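Local coordinates for hypothetical protein (Uncultured marine organism, PDB 2OP5) that is of unknown function but forms a dimer with a ferredoxin-like fold related to the dimeric alpha-beta barrel proteins, at residues L11-M16 with S65-Y70; M16-E21 with F98-H103. All coordinates share one frame; numbering follows the deposited sequence.

Contact 1 (L11-M16 with S65-Y70); sequences LNSLFM and SMVFEY
Leu14 leans across to strand 65-70 and sets its two methyl branches on different neighbours. Its chi1 of 76° puts CG between the backbone N and the carbonyl carbon, close to Met66 CB. CD1 lies 3.9 Å from Met66 CB, the two side chains running side by side and pointing the same way, while CD2 meets CE1 of the Phe68 ring at 3.7 Å, obliquely. An alanine in place of Leu14 would probably leave a gap beside CE1 of Phe68 and take from Met66 CB its contacts with CG and CD1. On the same face the terminal methyl of Met16, a selenomethionine, reaches back to SE of Met66 (CE to SE 4.1 Å), brought there by the bend in its chain, whereas Met66 itself is extended beyond CG. Trp35 and His51 meet the Phe68 ring, and the side-chain amide of Asn12 is bonded to Asn104 and to the backbone of Asn105.

The other face carries Leu11, Ser13, Val67 and Glu69. Leu11 and Glu69 lie alongside each other, with Leu11 CD1 4.1 Å from Glu69 CG; the carboxylate goes on to Thr8 and to Arg50 of the second subunit, which packs on this face.

Between the two layers, paired backbone bonds join Asn12 to Phe68, with Asn12 N to Phe68 O at 2.9 Å, and Leu14 to Met66, where Leu14 N to Met66 O is 2.8 Å. Strands 10-17 and 63-70 are the two inner strands of a four-stranded antiparallel sheet in order 2-3-1-4, the arrangement of the ferredoxin-like fold.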
# COMPACT_ATOMS: atom_id res chain seq x y z
N LEU A 11 2.71 3.03 8.38
CA LEU A 11 2.38 2.10 7.32
C LEU A 11 3.60 1.49 6.60
O LEU A 11 4.64 2.14 6.46
CB LEU A 11 1.50 2.88 6.32
CG LEU A 11 0.91 2.43 4.99
CD1 LEU A 11 -0.27 3.30 4.61
CD2 LEU A 11 1.92 2.44 3.86
N ASN A 12 3.45 0.24 6.17
CA ASN A 12 4.46 -0.42 5.33
C ASN A 12 3.75 -0.92 4.08
O ASN A 12 2.77 -1.65 4.18
CB ASN A 12 5.14 -1.58 6.03
CG ASN A 12 6.36 -2.11 5.27
OD1 ASN A 12 6.81 -1.53 4.27
ND2 ASN A 12 6.93 -3.21 5.76
N SER A 13 4.20 -0.46 2.92
CA SER A 13 3.66 -0.88 1.62
C SER A 13 4.83 -1.60 1.01
O SER A 13 5.72 -0.98 0.41
CB SER A 13 3.25 0.31 0.76
OG SER A 13 2.77 -0.12 -0.51
N LEU A 14 4.84 -2.91 1.21
CA LEU A 14 5.94 -3.72 0.76
C LEU A 14 5.55 -4.56 -0.45
O LEU A 14 4.35 -4.72 -0.73
CB LEU A 14 6.45 -4.59 1.90
CG LEU A 14 5.68 -5.83 2.35
CD1 LEU A 14 5.83 -7.00 1.39
CD2 LEU A 14 6.22 -6.27 3.71
N PHE A 15 6.56 -5.01 -1.20
CA PHE A 15 6.30 -5.88 -2.34
C PHE A 15 7.39 -6.94 -2.49
O PHE A 15 8.53 -6.74 -2.04
CB PHE A 15 5.99 -5.12 -3.66
CG PHE A 15 7.14 -4.30 -4.23
CD1 PHE A 15 7.30 -2.96 -3.90
CD2 PHE A 15 8.01 -4.85 -5.16
CE1 PHE A 15 8.33 -2.19 -4.45
CE2 PHE A 15 9.06 -4.10 -5.71
CZ PHE A 15 9.21 -2.76 -5.35
N MSE A 16 7.00 -8.08 -3.08
CA MSE A 16 7.89 -9.23 -3.32
C MSE A 16 7.76 -9.69 -4.76
O MSE A 16 6.65 -9.83 -5.27
CB MSE A 16 7.54 -10.41 -2.44
CG MSE A 16 7.96 -10.28 -1.01
SE MSE A 16 6.78 -11.35 0.12
CE MSE A 16 5.26 -10.33 -0.23
N SER A 65 1.95 -7.70 -3.45
CA SER A 65 2.01 -6.51 -2.58
C SER A 65 1.29 -6.75 -1.26
O SER A 65 0.27 -7.48 -1.21
CB SER A 65 1.38 -5.32 -3.26
OG SER A 65 0.01 -5.54 -3.49
N MSE A 66 1.83 -6.16 -0.21
CA MSE A 66 1.25 -6.19 1.10
C MSE A 66 1.30 -4.80 1.67
O MSE A 66 2.30 -4.10 1.54
CB MSE A 66 2.02 -7.12 2.03
CG MSE A 66 1.83 -8.56 1.67
SE MSE A 66 2.70 -9.79 2.91
CE MSE A 66 1.98 -11.35 2.07
N VAL A 67 0.21 -4.41 2.29
CA VAL A 67 0.14 -3.13 2.94
C VAL A 67 -0.29 -3.43 4.37
O VAL A 67 -1.36 -4.03 4.59
CB VAL A 67 -0.86 -2.16 2.26
CG1 VAL A 67 -0.92 -0.85 3.03
CG2 VAL A 67 -0.50 -1.91 0.78
N PHE A 68 0.57 -3.06 5.32
CA PHE A 68 0.29 -3.22 6.75
C PHE A 68 0.10 -1.82 7.27
O PHE A 68 0.98 -0.95 7.07
CB PHE A 68 1.49 -3.79 7.53
CG PHE A 68 1.92 -5.18 7.14
CD1 PHE A 68 2.69 -5.39 6.00
CD2 PHE A 68 1.63 -6.26 7.95
CE1 PHE A 68 3.13 -6.67 5.66
CE2 PHE A 68 2.05 -7.55 7.62
CZ PHE A 68 2.82 -7.76 6.48
N GLU A 69 -0.98 -1.61 8.00
CA GLU A 69 -1.29 -0.32 8.59
C GLU A 69 -1.41 -0.43 10.10
O GLU A 69 -2.09 -1.31 10.63
CB GLU A 69 -2.59 0.21 8.00
CG GLU A 69 -2.49 0.39 6.50
CD GLU A 69 -3.71 1.04 5.92
OE1 GLU A 69 -4.34 1.86 6.61
OE2 GLU A 69 -4.03 0.74 4.77
N TYR A 70 -0.75 0.51 10.79
CA TYR A 70 -0.70 0.52 12.22
C TYR A 70 -1.17 1.83 12.79
O TYR A 70 -1.02 2.88 12.16
CB TYR A 70 0.73 0.26 12.71
CG TYR A 70 1.41 -0.96 12.11
CD1 TYR A 70 2.13 -0.85 10.93
CD2 TYR A 70 1.34 -2.22 12.72
CE1 TYR A 70 2.75 -1.95 10.36
CE2 TYR A 70 1.97 -3.35 12.15
CZ TYR A 70 2.67 -3.20 10.97
OH TYR A 70 3.33 -4.26 10.37

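Contact 2 (M16-E21 with F98-H103); sequences MDFTSE and FVFKIH
Where strand 10-17 runs out toward helix 21-28, the approach to strand 102-114 folds over it, and the contact is an aromatic cluster centred on Phe100. Its CG takes the position between the backbone N and the carbonyl carbon (chi1 59°), and Met16 and Phe18 both come up on the same side of the ring, Met16 toward CD1 and CE1, Phe18 toward CD2. Toward CD1, CG of Met16 comes 3.6 Å from Phe100 CD1, and SE stands 4.6 Å from the centroid of the Phe100 ring, an oblique Met-aromatic contact. Ile102 adds CG1 at the edge of the Phe100 ring, in its plane, and the same atom touches Met16 CG at 3.7 Å.

Phe18 lies alongside Phe100, the two ring planes 49° apart, and its CE2 approaches Phe100 CD2 to 3.5 Å. Phe100 CB also sits over a face of the Phe18 ring, displaced toward the rim, in a CH-pi contact. Phe98 reaches the same Phe18 CE2 obliquely through CD1, at 4.2 Å. Phe27 of helix 21-28 meets both Phe18 and Phe98, so the cluster ties the first strand-to-helix connection of the ferredoxin-like fold to the segment leading into its last strand.

The backbones contribute little: Phe100 CA makes a CA-H...O contact of 3.3 Å with Asp17 O, and side-chain packing does most of the joining. Polar groups of the 16-21 segment turn to other partners. Asp17 forms a salt bridge with Arg63, Ser20 caps the start of helix 21-28 by bonding Glu23 N, and the backbone of Phe18 bonds that of His62.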
# COMPACT_ATOMS: atom_id res chain seq x y z
N MSE A 16 7.00 -8.08 -3.08
CA MSE A 16 7.89 -9.23 -3.32
C MSE A 16 7.76 -9.69 -4.76
O MSE A 16 6.65 -9.83 -5.27
CB MSE A 16 7.54 -10.41 -2.44
CG MSE A 16 7.96 -10.28 -1.01
SE MSE A 16 6.78 -11.35 0.12
CE MSE A 16 5.26 -10.33 -0.23
N ASP A 17 8.90 -9.95 -5.38
CA ASP A 17 8.98 -10.38 -6.77
C ASP A 17 9.59 -11.77 -6.81
O ASP A 17 10.68 -11.98 -6.26
CB ASP A 17 9.86 -9.43 -7.57
CG ASP A 17 9.30 -8.04 -7.64
OD1 ASP A 17 8.08 -7.90 -7.44
OD2 ASP A 17 10.07 -7.07 -7.87
N PHE A 18 8.90 -12.68 -7.50
CA PHE A 18 9.33 -14.07 -7.63
C PHE A 18 9.91 -14.34 -9.01
O PHE A 18 9.65 -13.59 -9.96
CB PHE A 18 8.15 -15.01 -7.32
CG PHE A 18 7.64 -14.87 -5.91
CD1 PHE A 18 6.70 -13.90 -5.59
CD2 PHE A 18 8.15 -15.66 -4.89
CE1 PHE A 18 6.24 -13.74 -4.29
CE2 PHE A 18 7.70 -15.50 -3.58
CZ PHE A 18 6.73 -14.54 -3.28
N THR A 19 10.74 -15.38 -9.09
CA THR A 19 11.40 -15.75 -10.34
C THR A 19 10.49 -16.58 -11.26
O THR A 19 10.84 -16.88 -12.40
CB THR A 19 12.72 -16.52 -10.09
OG1 THR A 19 12.44 -17.79 -9.49
CG2 THR A 19 13.69 -15.71 -9.21
N SER A 20 9.32 -16.97 -10.76
CA SER A 20 8.35 -17.69 -11.57
C SER A 20 6.95 -17.48 -11.00
O SER A 20 6.79 -17.20 -9.80
CB SER A 20 8.65 -19.18 -11.62
OG SER A 20 8.41 -19.80 -10.37
N GLU A 21 5.96 -17.62 -11.88
CA GLU A 21 4.58 -17.52 -11.52
C GLU A 21 4.20 -18.69 -10.59
O GLU A 21 3.51 -18.49 -9.60
CB GLU A 21 3.70 -17.49 -12.77
CG GLU A 21 2.24 -17.14 -12.50
CD GLU A 21 2.03 -15.74 -11.93
OE1 GLU A 21 2.94 -14.87 -12.06
OE2 GLU A 21 0.94 -15.50 -11.38
N PHE A 98 12.02 -20.57 -1.39
CA PHE A 98 11.65 -19.44 -2.22
C PHE A 98 12.82 -18.48 -2.47
O PHE A 98 13.83 -18.49 -1.77
CB PHE A 98 10.53 -18.64 -1.54
CG PHE A 98 9.25 -19.42 -1.33
CD1 PHE A 98 8.30 -19.50 -2.34
CD2 PHE A 98 9.00 -20.06 -0.13
CE1 PHE A 98 7.12 -20.22 -2.17
CE2 PHE A 98 7.82 -20.77 0.06
CZ PHE A 98 6.88 -20.85 -0.97
N VAL A 99 12.66 -17.67 -3.51
CA VAL A 99 13.65 -16.65 -3.85
C VAL A 99 12.86 -15.42 -4.28
O VAL A 99 12.05 -15.47 -5.22
CB VAL A 99 14.60 -17.07 -4.97
CG1 VAL A 99 15.50 -15.90 -5.34
CG2 VAL A 99 15.44 -18.31 -4.58
N PHE A 100 13.11 -14.33 -3.56
CA PHE A 100 12.49 -13.05 -3.78
C PHE A 100 13.16 -12.10 -2.81
O PHE A 100 13.72 -12.54 -1.82
CB PHE A 100 11.00 -13.12 -3.38
CG PHE A 100 10.77 -13.53 -1.93
CD1 PHE A 100 10.77 -12.58 -0.91
CD2 PHE A 100 10.56 -14.85 -1.59
CE1 PHE A 100 10.58 -12.95 0.43
CE2 PHE A 100 10.37 -15.22 -0.27
CZ PHE A 100 10.37 -14.27 0.75
N LYS A 101 13.11 -10.80 -3.08
CA LYS A 101 13.61 -9.78 -2.15
C LYS A 101 12.42 -8.92 -1.76
O LYS A 101 11.65 -8.49 -2.64
CB LYS A 101 14.68 -8.90 -2.78
CG LYS A 101 15.13 -7.73 -1.89
CD LYS A 101 16.19 -6.86 -2.55
CE LYS A 101 17.52 -7.58 -2.68
NZ LYS A 101 18.60 -6.63 -3.04
N ILE A 102 12.27 -8.66 -0.47
CA ILE A 102 11.20 -7.82 -0.01
C ILE A 102 11.64 -6.38 -0.19
O ILE A 102 12.73 -5.99 0.26
CB ILE A 102 10.85 -8.07 1.47
CG1 ILE A 102 10.35 -9.50 1.65
CG2 ILE A 102 9.73 -7.13 1.91
CD1 ILE A 102 9.76 -9.81 3.04
N HIS A 103 10.80 -5.61 -0.89
CA HIS A 103 10.98 -4.17 -1.01
C HIS A 103 10.04 -3.51 -0.04
O HIS A 103 8.84 -3.52 -0.26
CB HIS A 103 10.69 -3.70 -2.42
CG HIS A 103 11.75 -4.09 -3.38
ND1 HIS A 103 11.59 -5.08 -4.32
CD2 HIS A 103 13.02 -3.63 -3.52
CE1 HIS A 103 12.70 -5.19 -5.03
NE2 HIS A 103 13.59 -4.33 -4.56

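Both contacts use strand 10-17, one on each flank: contact 1 pairs it with strand 63-70 close to the centre of the fold, while contact 2 packs its end against the run into strand 102-114 at the sheet's end. Contact 1 is buried and rests on regular backbone hydrogen bonds, with side chains divided between two faces, one of them turned to the second subunit. Contact 2 lies at the surface and depends on rings and apolar groups, touching no other chain of the assembly. Met16 belongs to both, joining Met66 to Phe100. They also touch directly, through a probable bond from His103 N to Phe15 O and packing of Leu14 against Ile102.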